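Local coordinates for protein putative glutathione S-transferase (Corynebacterium glutamicum, PDB 3M1G) that probably acts as a glutathione transferase of the ECM4-like, omega-like branch of the superfamily, at residues 68-74 / 292-298; 81-85 / 168-174; 158-162 / 243-247; 248-253 / 279-284. All coordinates share one frame; numbering follows the deposited sequence. Where two conformers were deposited one is given.

Interaction 1 of 4, residues 68-74 / 292-298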
loop_
_atom_site.group_PDB
_atom_site.type_symbol
_atom_site.label_atom_id
_atom_site.label_comp_id
_atom_site.label_asym_id
_atom_site.label_seq_id
_atom_site.Cartn_x
_atom_site.Cartn_y
_atom_site.Cartn_z
ATOM N N ARG A 68 -20.424 5.942 -9.633
ATOM C CA ARG A 68 -19.921 4.815 -8.827
ATOM C C ARG A 68 -18.625 5.114 -8.094
ATOM O O ARG A 68 -18.441 4.688 -6.968
ATOM C CB ARG A 68 -19.699 3.579 -9.708
ATOM C CG ARG A 68 -20.960 2.979 -10.292
ATOM C CD ARG A 68 -21.863 2.377 -9.169
ATOM N NE ARG A 68 -23.000 1.685 -9.767
ATOM C CZ ARG A 68 -24.168 1.451 -9.165
ATOM N NH1 ARG A 68 -24.403 1.859 -7.909
ATOM N NH2 ARG A 68 -25.129 0.824 -9.841
ATOM N N ALA A 69 -17.732 5.865 -8.721
ATOM C CA ALA A 69 -16.390 6.093 -8.143
ATOM C C ALA A 69 -16.377 7.091 -6.997
ATOM O O ALA A 69 -15.489 7.070 -6.160
ATOM C CB ALA A 69 -15.393 6.554 -9.267
ATOM N N CYS A 70 -17.351 7.977 -6.971
ATOM C CA CYS A 70 -17.334 9.144 -6.104
ATOM C C CYS A 70 -17.901 8.790 -4.727
ATOM O O CYS A 70 -19.045 8.342 -4.642
ATOM C CB CYS A 70 -18.183 10.267 -6.757
ATOM S SG CYS A 70 -18.461 11.710 -5.675
ATOM N N PRO A 71 -17.119 8.988 -3.649
ATOM C CA PRO A 71 -17.627 8.659 -2.304
ATOM C C PRO A 71 -18.820 9.512 -1.802
ATOM O O PRO A 71 -19.695 9.016 -1.081
ATOM C CB PRO A 71 -16.400 8.866 -1.401
ATOM C CG PRO A 71 -15.517 9.854 -2.161
ATOM C CD PRO A 71 -15.741 9.546 -3.615
ATOM N N TRP A 72 -18.847 10.781 -2.182
ATOM C CA TRP A 72 -19.929 11.642 -1.788
ATOM C C TRP A 72 -21.231 11.148 -2.422
ATOM O O TRP A 72 -22.263 11.084 -1.761
ATOM C CB TRP A 72 -19.632 13.089 -2.191
ATOM C CG TRP A 72 -18.220 13.494 -1.995
ATOM C CD1 TRP A 72 -17.237 13.623 -2.983
ATOM C CD2 TRP A 72 -17.566 13.769 -0.751
ATOM N NE1 TRP A 72 -16.031 13.973 -2.398
ATOM C CE2 TRP A 72 -16.206 14.089 -1.045
ATOM C CE3 TRP A 72 -17.987 13.791 0.573
ATOM C CZ2 TRP A 72 -15.284 14.431 -0.050
ATOM C CZ3 TRP A 72 -17.074 14.131 1.563
ATOM C CH2 TRP A 72 -15.732 14.445 1.246
ATOM N N ALA A 73 -21.169 10.793 -3.698
ATOM C CA ALA A 73 -22.304 10.196 -4.384
ATOM C C ALA A 73 -22.689 8.856 -3.819
ATOM O O ALA A 73 -23.893 8.515 -3.742
ATOM C CB ALA A 73 -22.026 10.065 -5.909
ATOM N N HIS A 74 -21.688 8.066 -3.423
ATOM C CA HIS A 74 -21.943 6.770 -2.880
ATOM C C HIS A 74 -22.901 6.857 -1.661
ATOM O O HIS A 74 -23.809 6.037 -1.536
ATOM C CB HIS A 74 -20.606 6.072 -2.527
ATOM C CG HIS A 74 -20.686 4.580 -2.462
ATOM N ND1 HIS A 74 -19.582 3.790 -2.193
ATOM C CD2 HIS A 74 -21.731 3.735 -2.591
ATOM C CE1 HIS A 74 -19.949 2.515 -2.174
ATOM N NE2 HIS A 74 -21.253 2.451 -2.409
ATOM N N THR A 292 -23.687 -1.829 -3.846
ATOM C CA THR A 292 -23.561 -0.604 -4.610
ATOM C C THR A 292 -22.056 -0.215 -4.829
ATOM O O THR A 292 -21.752 0.917 -5.285
ATOM C CB THR A 292 -24.315 0.534 -3.946
ATOM O OG1 THR A 292 -23.749 0.841 -2.661
ATOM C CG2 THR A 292 -25.859 0.173 -3.757
ATOM N N THR A 293 -21.141 -1.129 -4.472
ATOM C CA THR A 293 -19.699 -0.846 -4.498
ATOM C C THR A 293 -19.079 -1.558 -5.702
ATOM O O THR A 293 -19.060 -2.801 -5.744
ATOM C CB THR A 293 -19.022 -1.314 -3.207
ATOM O OG1 THR A 293 -19.640 -0.670 -2.090
ATOM C CG2 THR A 293 -17.494 -0.989 -3.199
ATOM N N ASP A 294 -18.626 -0.770 -6.678
ATOM C CA ASP A 294 -17.978 -1.296 -7.885
ATOM C C ASP A 294 -16.482 -0.972 -7.823
ATOM O O ASP A 294 -16.055 0.162 -8.105
ATOM C CB ASP A 294 -18.627 -0.720 -9.149
ATOM C CG ASP A 294 -18.117 -1.383 -10.451
ATOM O OD1 ASP A 294 -16.924 -1.728 -10.487
ATOM O OD2 ASP A 294 -18.926 -1.535 -11.425
ATOM N N PHE A 295 -15.697 -1.969 -7.431
ATOM C CA PHE A 295 -14.268 -1.748 -7.188
ATOM C C PHE A 295 -13.508 -1.404 -8.467
ATOM O O PHE A 295 -12.565 -0.615 -8.428
ATOM C CB PHE A 295 -13.638 -2.948 -6.497
ATOM C CG PHE A 295 -14.027 -3.092 -5.056
ATOM C CD1 PHE A 295 -13.520 -2.242 -4.107
ATOM C CD2 PHE A 295 -14.884 -4.105 -4.651
ATOM C CE1 PHE A 295 -13.849 -2.394 -2.780
ATOM C CE2 PHE A 295 -15.224 -4.260 -3.351
ATOM C CZ PHE A 295 -14.698 -3.396 -2.392
ATOM N N THR A 296 -13.940 -1.955 -9.598
ATOM C CA THR A 296 -13.306 -1.648 -10.887
ATOM C C THR A 296 -13.485 -0.199 -11.274
ATOM O O THR A 296 -12.528 0.441 -11.672
ATOM C CB THR A 296 -13.820 -2.567 -12.005
ATOM O OG1 THR A 296 -13.511 -3.914 -11.650
ATOM C CG2 THR A 296 -13.174 -2.238 -13.376
ATOM N N GLU A 297 -14.709 0.334 -11.144
ATOM C CA GLU A 297 -14.945 1.721 -11.524
ATOM C C GLU A 297 -14.305 2.657 -10.537
ATOM O O GLU A 297 -13.820 3.714 -10.924
ATOM C CB GLU A 297 -16.443 2.031 -11.675
ATOM C CG GLU A 297 -16.989 1.352 -12.915
ATOM C CD GLU A 297 -18.335 1.842 -13.387
ATOM O OE1 GLU A 297 -18.855 2.829 -12.844
ATOM O OE2 GLU A 297 -18.858 1.235 -14.354
ATOM N N ILE A 298 -14.280 2.294 -9.272
ATOM C CA ILE A 298 -13.537 3.104 -8.279
ATOM C C ILE A 298 -12.043 3.215 -8.701
ATOM O O ILE A 298 -11.535 4.328 -8.895
ATOM C CB ILE A 298 -13.687 2.510 -6.858
ATOM C CG1 ILE A 298 -15.118 2.711 -6.335
ATOM C CG2 ILE A 298 -12.627 3.074 -5.852
ATOM C CD1 ILE A 298 -15.452 1.838 -5.122
HETATM O O HOH W 1 -21.370 -0.740 -11.421
HETATM O O HOH W 2 -22.713 3.353 -6.014
HETATM O O HOH W 3 -19.309 2.096 -6.120
#
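His74 has CG anti to its backbone N (chi1 -157°), and Thr292 holds OG1 between its own backbone N and carbonyl carbon (chi1 64°). The imidazole edge therefore meets the threonine hydroxyl. His74 NE2 donates to Thr292 OG1 at 3.0 Å, almost in the ring plane but bent at the hydrogen (144°). Thr293 OG1 lies at the same edge, 3.2 Å from His74 CE1. These hydroxyls also bond back to Gly288 and Phe289, and Arg254 engages His74 ND1. Segment 68-74 carries the predicted nucleophile Cys70 at the start of the first helix of the thioredoxin-like domain. Cys70 SG caps this helix, accepting from Ala73 N at 3.5 Å. Segment 292-298 leads into helix 295-305, which carries Tyr302, predicted to lower the pKa of that cysteine. Ordered waters bridge the two segments. One water, lying in the guanidinium plane, joins Arg68 NH1 (2.9 Å) to Thr292 O (2.7 Å). Another links Arg68 O, Thr292 O and Asp294 N. Glu297 OE1 lies 3.3 Å from Arg68 CG, alongside the aliphatic stem.

Interaction 2 of 4, residues 81-85 / 168-174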
loop_
_atom_site.group_PDB
_atom_site.type_symbol
_atom_site.label_atom_id
_atom_site.label_comp_id
_atom_site.label_asym_id
_atom_site.label_seq_id
_atom_site.Cartn_x
_atom_site.Cartn_y
_atom_site.Cartn_z
ATOM N N ARG A 81 -31.039 3.091 -1.598
ATOM C CA ARG A 81 -31.302 1.664 -1.515
ATOM C C ARG A 81 -31.834 1.213 -0.129
ATOM O O ARG A 81 -32.829 0.473 -0.049
ATOM C CB ARG A 81 -30.075 0.872 -1.923
ATOM C CG ARG A 81 -30.259 -0.649 -1.827
ATOM C CD ARG A 81 -29.482 -1.419 -2.864
ATOM N NE ARG A 81 -29.694 -2.848 -2.647
ATOM C CZ ARG A 81 -30.820 -3.498 -2.953
ATOM N NH1 ARG A 81 -31.848 -2.880 -3.553
ATOM N NH2 ARG A 81 -30.911 -4.786 -2.686
ATOM N N LEU A 82 -31.184 1.636 0.951
ATOM C CA LEU A 82 -31.581 1.212 2.267
ATOM C C LEU A 82 -33.029 1.585 2.551
ATOM O O LEU A 82 -33.773 0.786 3.127
ATOM C CB LEU A 82 -30.673 1.814 3.337
ATOM C CG LEU A 82 -29.284 1.188 3.530
ATOM C CD1 LEU A 82 -28.494 2.028 4.527
ATOM C CD2 LEU A 82 -29.430 -0.256 4.018
ATOM N N LEU A 83 -33.432 2.788 2.123
ATOM C CA LEU A 83 -34.769 3.292 2.424
ATOM C C LEU A 83 -35.860 2.826 1.478
ATOM O O LEU A 83 -37.035 3.017 1.779
ATOM C CB LEU A 83 -34.766 4.822 2.476
ATOM C CG LEU A 83 -33.834 5.369 3.581
ATOM C CD1 LEU A 83 -33.825 6.916 3.489
ATOM C CD2 LEU A 83 -34.260 4.901 4.979
ATOM N N GLY A 84 -35.487 2.261 0.332
ATOM C CA GLY A 84 -36.467 1.806 -0.654
ATOM C C GLY A 84 -37.053 2.947 -1.454
ATOM O O GLY A 84 -38.261 2.969 -1.718
ATOM N N LEU A 85 -36.202 3.903 -1.824
ATOM C CA LEU A 85 -36.592 5.011 -2.659
ATOM C C LEU A 85 -36.267 4.767 -4.126
ATOM O O LEU A 85 -36.468 5.663 -4.951
ATOM C CB LEU A 85 -35.973 6.327 -2.173
ATOM C CG LEU A 85 -36.407 6.790 -0.788
ATOM C CD1 LEU A 85 -35.627 8.021 -0.341
ATOM C CD2 LEU A 85 -37.969 7.073 -0.768
ATOM N N PHE A 168 -42.579 7.743 1.563
ATOM C CA PHE A 168 -42.235 6.955 0.384
ATOM C C PHE A 168 -41.240 5.821 0.695
ATOM O O PHE A 168 -40.900 5.065 -0.194
ATOM C CB PHE A 168 -41.629 7.829 -0.700
ATOM C CG PHE A 168 -42.566 8.903 -1.231
ATOM C CD1 PHE A 168 -42.758 10.070 -0.542
ATOM C CD2 PHE A 168 -43.260 8.708 -2.400
ATOM C CE1 PHE A 168 -43.663 11.045 -1.002
ATOM C CE2 PHE A 168 -44.127 9.671 -2.887
ATOM C CZ PHE A 168 -44.344 10.827 -2.183
ATOM N N HIS A 169 -40.734 5.732 1.926
ATOM C CA HIS A 169 -39.865 4.631 2.284
ATOM C C HIS A 169 -40.586 3.311 2.148
ATOM O O HIS A 169 -41.804 3.232 2.339
ATOM C CB HIS A 169 -39.419 4.706 3.753
ATOM C CG HIS A 169 -38.577 5.894 4.092
ATOM N ND1 HIS A 169 -38.207 6.183 5.385
ATOM C CD2 HIS A 169 -38.046 6.875 3.323
ATOM C CE1 HIS A 169 -37.471 7.276 5.404
ATOM N NE2 HIS A 169 -37.363 7.724 4.164
ATOM N N ARG A 170 -39.812 2.258 1.912
ATOM C CA ARG A 170 -40.286 0.880 2.055
ATOM C C ARG A 170 -40.872 0.697 3.456
ATOM O O ARG A 170 -40.305 1.169 4.437
ATOM C CB ARG A 170 -39.105 -0.108 1.836
ATOM C CG ARG A 170 -39.437 -1.599 2.038
ATOM C CD ARG A 170 -38.201 -2.545 2.009
ATOM N NE ARG A 170 -37.263 -2.312 3.110
ATOM C CZ ARG A 170 -36.182 -1.537 3.046
ATOM N NH1 ARG A 170 -35.859 -0.898 1.923
ATOM N NH2 ARG A 170 -35.439 -1.380 4.122
ATOM N N GLU A 171 -42.008 0.010 3.562
ATOM C CA GLU A 171 -42.585 -0.262 4.875
ATOM C C GLU A 171 -41.560 -1.084 5.694
ATOM O O GLU A 171 -41.014 -2.086 5.221
ATOM C CB GLU A 171 -43.938 -0.987 4.744
ATOM C CG GLU A 171 -44.787 -1.019 6.045
ATOM C CD GLU A 171 -45.871 -2.103 6.032
ATOM O OE1 GLU A 171 -46.603 -2.210 5.026
ATOM O OE2 GLU A 171 -45.980 -2.856 7.027
ATOM N N GLY A 172 -41.290 -0.640 6.919
ATOM C CA GLY A 172 -40.301 -1.286 7.779
ATOM C C GLY A 172 -38.858 -0.807 7.544
ATOM O O GLY A 172 -37.936 -1.382 8.101
ATOM N N ALA A 173 -38.661 0.236 6.733
ATOM C CA ALA A 173 -37.311 0.788 6.458
ATOM C C ALA A 173 -36.611 1.245 7.743
ATOM O O ALA A 173 -37.269 1.630 8.650
ATOM C CB ALA A 173 -37.404 1.989 5.468
ATOM N N PRO A 174 -35.256 1.210 7.804
ATOM C CA PRO A 174 -34.645 1.607 9.068
ATOM C C PRO A 174 -34.774 3.118 9.345
ATOM O O PRO A 174 -34.891 3.923 8.421
ATOM C CB PRO A 174 -33.156 1.246 8.866
ATOM C CG PRO A 174 -32.963 1.236 7.384
ATOM C CD PRO A 174 -34.269 0.700 6.856
#
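Gly84 follows helix 71-83 and closes it in a Schellman motif with positive phi (77°), and its CA lies 4.8 Å from that of Arg170, which opens a type II beta turn running to Ala173. Arg170 N donates to Leu83 O at 2.9 Å. The Arg170 side chain bends at chi3 (65°) and brings its guanidinium back to the helix end. NH1 and NH2 both reach Leu82 O, each at 2.9 Å. The acceptor lies near the guanidinium plane. NH2 comes nearly straight along the C=O axis (171°), while NH1 comes from above the carbonyl plane. A positive group here probably suits the carboxyl end of the helix dipole. Arg170 NH2 also bonds Thr343 O. Leu83 CD2 lies over one face of the His169 ring, a CH-pi contact 4.2 Å from the centroid. Leu85 CD2 touches Phe168 CB at 3.7 Å. The loop between helices 154-163 and 182-197 thus covers the end of helix 71-83, and His169 NE2 ties that loop to Phe161 O on helix 154-163.

Interaction 3 of 4, residues 158-162 / 243-247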
loop_
_atom_site.group_PDB
_atom_site.type_symbol
_atom_site.label_atom_id
_atom_site.label_comp_id
_atom_site.label_asym_id
_atom_site.label_seq_id
_atom_site.Cartn_x
_atom_site.Cartn_y
_atom_site.Cartn_z
ATOM N N THR A 158 -29.020 13.288 1.953
ATOM C CA THR A 158 -29.248 12.056 2.698
ATOM C C THR A 158 -30.091 12.319 3.949
ATOM O O THR A 158 -30.956 11.509 4.291
ATOM C CB THR A 158 -27.912 11.314 3.061
ATOM O OG1 THR A 158 -27.010 12.241 3.687
ATOM C CG2 THR A 158 -27.233 10.729 1.773
ATOM N N ILE A 159 -29.901 13.462 4.599
ATOM C CA ILE A 159 -30.745 13.788 5.739
ATOM C C ILE A 159 -32.187 13.888 5.261
ATOM O O ILE A 159 -33.103 13.314 5.848
ATOM C CB ILE A 159 -30.298 15.095 6.451
ATOM C CG1 ILE A 159 -28.930 14.940 7.081
ATOM C CG2 ILE A 159 -31.264 15.497 7.528
ATOM C CD1 ILE A 159 -28.798 13.684 7.972
ATOM N N ASP A 160 -32.396 14.579 4.154
ATOM C CA ASP A 160 -33.762 14.738 3.630
ATOM C C ASP A 160 -34.360 13.424 3.112
ATOM O O ASP A 160 -35.558 13.178 3.304
ATOM C CB ASP A 160 -33.819 15.855 2.597
ATOM C CG ASP A 160 -33.621 17.255 3.234
ATOM O OD1 ASP A 160 -33.644 17.383 4.502
ATOM O OD2 ASP A 160 -33.501 18.245 2.467
ATOM N N PHE A 161 -33.549 12.560 2.497
ATOM C CA PHE A 161 -34.060 11.205 2.138
ATOM C C PHE A 161 -34.659 10.510 3.385
ATOM O O PHE A 161 -35.705 9.867 3.297
ATOM C CB PHE A 161 -32.989 10.276 1.540
ATOM C CG PHE A 161 -32.633 10.512 0.102
ATOM C CD1 PHE A 161 -33.338 11.396 -0.734
ATOM C CD2 PHE A 161 -31.538 9.837 -0.430
ATOM C CE1 PHE A 161 -32.981 11.561 -2.041
ATOM C CE2 PHE A 161 -31.192 9.971 -1.735
ATOM C CZ PHE A 161 -31.908 10.835 -2.570
ATOM N N ASN A 162 -33.965 10.592 4.517
ATOM C CA ASN A 162 -34.421 10.021 5.773
ATOM C C ASN A 162 -35.647 10.689 6.379
ATOM O O ASN A 162 -36.542 9.996 6.832
ATOM C CB ASN A 162 -33.294 10.038 6.817
ATOM C CG ASN A 162 -32.272 8.923 6.569
ATOM O OD1 ASN A 162 -32.614 7.738 6.710
ATOM N ND2 ASN A 162 -31.052 9.286 6.139
ATOM N N GLU A 243 -26.772 7.166 9.717
ATOM C CA GLU A 243 -26.188 8.110 8.785
ATOM C C GLU A 243 -24.666 8.275 8.918
ATOM O O GLU A 243 -23.985 8.439 7.903
ATOM C CB GLU A 243 -26.864 9.477 8.984
ATOM C CG GLU A 243 -26.294 10.664 8.224
ATOM C CD GLU A 243 -26.795 10.801 6.763
ATOM O OE1 GLU A 243 -27.752 10.098 6.383
ATOM O OE2 GLU A 243 -26.234 11.657 6.020
ATOM N N ALA A 244 -24.161 8.347 10.148
ATOM C CA ALA A 244 -22.711 8.442 10.393
ATOM C C ALA A 244 -21.888 7.351 9.704
ATOM O O ALA A 244 -20.835 7.626 9.116
ATOM C CB ALA A 244 -22.425 8.472 11.936
ATOM N N ASP A 245 -22.381 6.112 9.742
ATOM C CA ASP A 245 -21.706 4.978 9.091
ATOM C C ASP A 245 -21.772 5.100 7.564
ATOM O O ASP A 245 -20.805 4.799 6.839
ATOM C CB ASP A 245 -22.331 3.668 9.572
ATOM C CG ASP A 245 -22.346 3.538 11.068
ATOM O OD1 ASP A 245 -21.246 3.487 11.683
ATOM O OD2 ASP A 245 -23.474 3.469 11.648
ATOM N N ILE A 246 -22.889 5.630 7.054
ATOM C CA ILE A 246 -23.045 5.837 5.644
ATOM C C ILE A 246 -22.088 6.924 5.106
ATOM O O ILE A 246 -21.709 6.882 3.933
ATOM C CB ILE A 246 -24.507 6.135 5.363
ATOM C CG1 ILE A 246 -25.313 4.827 5.650
ATOM C CG2 ILE A 246 -24.719 6.638 3.939
ATOM C CD1 ILE A 246 -26.713 5.037 5.976
ATOM N N ARG A 247 -21.706 7.880 5.956
ATOM C CA ARG A 247 -20.729 8.884 5.606
ATOM C C ARG A 247 -19.276 8.393 5.776
ATOM O O ARG A 247 -18.390 8.855 5.075
ATOM C CB ARG A 247 -20.929 10.137 6.421
ATOM C CG ARG A 247 -22.239 10.803 6.070
ATOM C CD ARG A 247 -22.363 12.148 6.710
ATOM N NE ARG A 247 -23.720 12.665 6.584
ATOM C CZ ARG A 247 -24.100 13.903 6.898
ATOM N NH1 ARG A 247 -25.372 14.245 6.745
ATOM N NH2 ARG A 247 -23.236 14.799 7.370
HETATM O O HOH W 4 -28.513 7.867 5.472
#
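Thr158 and Glu243 sit on helices running roughly antiparallel (144°), with local axes 11.9 Å apart. They make the shortest polar contact between the segments: Thr158 OG1 donates to the syn lone pair of Glu243 OE2 at 2.5 Å. Glu243 bends at chi2 (83°) to present this oxygen. Arg247, one turn on, grips the same OE2 side-on from the anti side, with NE and NH1 each at 2.8 Å. Three donors therefore hold one oxygen, which probably favours the charged carboxylate. Helix 154-163 belongs to the thioredoxin-like half of the protein, and helix 243-253 is a core helix of the all-helical domain, so this is a joint between domains. Asp245 OD2 accepts from Thr242 N at the start of the second helix, consistent with the N-capping box known there in glutathione transferases. The other Glu243 oxygen, OE1, takes a water at 2.5 Å. That water also accepts from Asn162 ND2 at 3.0 Å. ND2 makes a weak bond back to Thr158 O as well. Ile159 packs its CD1 3.7 Å from Glu243 CD, and its CG1 lies at the edge of the Arg247 guanidinium. Arg247 NH1 also bonds a glycerol, probably from the crystallisation liquor.

Interaction 4 of 4, residues 248-253 / 279-284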
loop_
_atom_site.group_PDB
_atom_site.type_symbol
_atom_site.label_atom_id
_atom_site.label_comp_id
_atom_site.label_asym_id
_atom_site.label_seq_id
_atom_site.Cartn_x
_atom_site.Cartn_y
_atom_site.Cartn_z
ATOM N N LEU A 248 -19.033 7.421 6.634
ATOM C CA LEU A 248 -17.664 6.900 6.817
ATOM C C LEU A 248 -17.320 5.779 5.794
ATOM O O LEU A 248 -16.242 5.784 5.205
ATOM C CB LEU A 248 -17.454 6.433 8.250
ATOM C CG LEU A 248 -16.117 5.754 8.578
ATOM C CD1 LEU A 248 -14.933 6.685 8.252
ATOM C CD2 LEU A 248 -16.094 5.280 10.033
ATOM N N TYR A 249 -18.257 4.862 5.564
ATOM C CA TYR A 249 -18.054 3.724 4.683
ATOM C C TYR A 249 -17.431 4.047 3.341
ATOM O O TYR A 249 -16.487 3.380 2.946
ATOM C CB TYR A 249 -19.356 2.940 4.515
ATOM C CG TYR A 249 -19.325 1.846 3.512
ATOM C CD1 TYR A 249 -18.884 0.577 3.846
ATOM C CD2 TYR A 249 -19.739 2.069 2.202
ATOM C CE1 TYR A 249 -18.870 -0.433 2.904
ATOM C CE2 TYR A 249 -19.724 1.064 1.269
ATOM C CZ TYR A 249 -19.274 -0.186 1.627
ATOM O OH TYR A 249 -19.281 -1.180 0.671
ATOM N N PRO A 250 -17.915 5.088 2.639
ATOM C CA PRO A 250 -17.368 5.330 1.308
ATOM C C PRO A 250 -15.860 5.641 1.299
ATOM O O PRO A 250 -15.188 5.318 0.314
ATOM C CB PRO A 250 -18.186 6.530 0.807
ATOM C CG PRO A 250 -19.532 6.375 1.526
ATOM C CD PRO A 250 -19.086 5.944 2.914
ATOM N N THR A 251 -15.349 6.256 2.368
ATOM C CA THR A 251 -13.921 6.487 2.495
ATOM C C THR A 251 -13.170 5.167 2.792
ATOM O O THR A 251 -12.184 4.833 2.119
ATOM C CB THR A 251 -13.592 7.573 3.545
ATOM O OG1 THR A 251 -14.192 8.810 3.123
ATOM C CG2 THR A 251 -12.055 7.822 3.576
ATOM N N LEU A 252 -13.659 4.406 3.752
ATOM C CA LEU A 252 -12.993 3.164 4.162
ATOM C C LEU A 252 -12.959 2.110 3.056
ATOM O O LEU A 252 -11.932 1.445 2.873
ATOM C CB LEU A 252 -13.605 2.564 5.423
ATOM C CG LEU A 252 -13.477 3.348 6.722
ATOM C CD1 LEU A 252 -14.168 2.553 7.867
ATOM C CD2 LEU A 252 -12.027 3.716 7.088
ATOM N N VAL A 253 -14.047 2.001 2.297
ATOM C CA VAL A 253 -14.149 1.007 1.241
ATOM C C VAL A 253 -13.250 1.294 0.021
ATOM O O VAL A 253 -12.927 0.382 -0.751
ATOM C CB VAL A 253 -15.601 0.786 0.835
ATOM C CG1 VAL A 253 -16.092 1.878 -0.162
ATOM C CG2 VAL A 253 -15.790 -0.631 0.300
ATOM N N TYR A 279 -15.446 -3.735 11.260
ATOM C CA TYR A 279 -16.537 -2.787 10.924
ATOM C C TYR A 279 -16.768 -2.650 9.424
ATOM O O TYR A 279 -17.898 -2.712 8.943
ATOM C CB TYR A 279 -16.206 -1.454 11.597
ATOM C CG TYR A 279 -16.990 -0.213 11.192
ATOM C CD1 TYR A 279 -18.171 0.106 11.803
ATOM C CD2 TYR A 279 -16.491 0.660 10.219
ATOM C CE1 TYR A 279 -18.852 1.261 11.472
ATOM C CE2 TYR A 279 -17.160 1.823 9.883
ATOM C CZ TYR A 279 -18.349 2.115 10.526
ATOM O OH TYR A 279 -19.042 3.264 10.231
ATOM N N LEU A 280 -15.694 -2.459 8.668
ATOM C CA LEU A 280 -15.798 -2.351 7.223
ATOM C C LEU A 280 -16.406 -3.569 6.575
ATOM O O LEU A 280 -17.266 -3.464 5.691
ATOM C CB LEU A 280 -14.439 -2.018 6.603
ATOM C CG LEU A 280 -14.368 -1.870 5.064
ATOM C CD1 LEU A 280 -15.402 -0.884 4.501
ATOM C CD2 LEU A 280 -12.882 -1.510 4.608
ATOM N N ARG A 281 -15.994 -4.750 7.006
ATOM C CA ARG A 281 -16.558 -5.977 6.459
ATOM C C ARG A 281 -18.055 -6.138 6.800
ATOM O O ARG A 281 -18.859 -6.552 5.944
ATOM C CB ARG A 281 -15.759 -7.189 6.952
ATOM C CG ARG A 281 -14.400 -7.326 6.243
ATOM C CD ARG A 281 -13.609 -8.472 6.785
ATOM N NE ARG A 281 -13.133 -8.210 8.131
ATOM C CZ ARG A 281 -12.532 -9.110 8.911
ATOM N NH1 ARG A 281 -12.072 -8.745 10.099
ATOM N NH2 ARG A 281 -12.374 -10.365 8.500
ATOM N N ASP A 282 -18.403 -5.838 8.048
ATOM C CA ASP A 282 -19.790 -5.907 8.591
ATOM C C ASP A 282 -20.700 -5.017 7.719
ATOM O O ASP A 282 -21.715 -5.450 7.208
ATOM C CB ASP A 282 -19.695 -5.435 10.059
ATOM C CG ASP A 282 -20.999 -5.586 10.881
ATOM O OD1 ASP A 282 -21.998 -6.131 10.412
ATOM O OD2 ASP A 282 -20.970 -5.179 12.063
ATOM N N LEU A 283 -20.286 -3.788 7.470
ATOM C CA LEU A 283 -21.039 -2.884 6.593
ATOM C C LEU A 283 -21.081 -3.377 5.152
ATOM O O LEU A 283 -22.158 -3.413 4.533
ATOM C CB LEU A 283 -20.436 -1.486 6.633
ATOM C CG LEU A 283 -20.549 -0.687 7.941
ATOM C CD1 LEU A 283 -19.899 0.683 7.740
ATOM C CD2 LEU A 283 -22.047 -0.552 8.391
ATOM N N PHE A 284 -19.926 -3.766 4.606
ATOM C CA PHE A 284 -19.860 -4.236 3.223
ATOM C C PHE A 284 -20.860 -5.348 2.973
ATOM O O PHE A 284 -21.529 -5.360 1.954
ATOM C CB PHE A 284 -18.447 -4.710 2.833
ATOM C CG PHE A 284 -18.343 -5.172 1.405
ATOM C CD1 PHE A 284 -18.645 -6.488 1.056
ATOM C CD2 PHE A 284 -17.971 -4.273 0.399
ATOM C CE1 PHE A 284 -18.603 -6.915 -0.291
ATOM C CE2 PHE A 284 -17.896 -4.691 -0.944
ATOM C CZ PHE A 284 -18.214 -6.020 -1.280
#
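Tyr279 OH, buried beside Leu248, is hydrogen-bonded to Asp245 OD1 one turn earlier on helix 243-253. Asp245 OD1 also takes Leu236 N, so the phenol is fixed by a carboxylate that is itself held. Around this bond the contact is apolar. Leu248 CD2 lies 3.6 Å from Tyr279 CE2. Leu252 CD1 comes to the ring edge, 3.7 Å from the same CE2. One face of the Tyr279 ring is covered by Leu283 CD1 from its own helix. Tyr249 has CG anti to its backbone N (chi1 173°), which swings its ring across toward the second helix. There Tyr249 CD1 meets Leu280 CD1 and Leu283 CB, both at 3.8 Å. Val253 CB covers one face of that ring. At its far end Tyr249 OH lies 3.4 Å from Phe284 CD2, and it bonds Thr293 OG1 beyond. Leu280 CD2 sits 3.6 Å from Leu252 O, and Val253 CG2 touches the Phe284 ring edge. The local axes are 10.4 Å apart and cross steeply (-111°). The first helix is kinked near Pro250, which packs on Pro71 and His74 of helix 71-83. Helix 243-253, covered here by helix 274-284, is a core helix of the all-helical C-terminal domain of glutathione transferases.

Overall arrangement
Interaction 1 closes the longest loop, and the other three lie inside it. Interactions 2 and 3 cross along the chain, and interaction 4 follows both. Interactions 1 and 2 use the two ends of helix 71-83, with centres 21 Å apart. Interactions 3 and 4 share helix 243-253, with centres 14 Å apart. Interactions 1 and 4 are closest, at 12 Å, and meet through Phe295 against Phe284. Interactions 2 and 3 meet where Leu83 packs on Phe161 and Asn162. Interactions 1 and 3 join the thioredoxin-like domain to the helical domain, and interaction 4 lies within the latter. Interaction 2 ties helix 71-83 to the loop leading between the domains. The predicted active-site cysteine thus sits at the domain boundary.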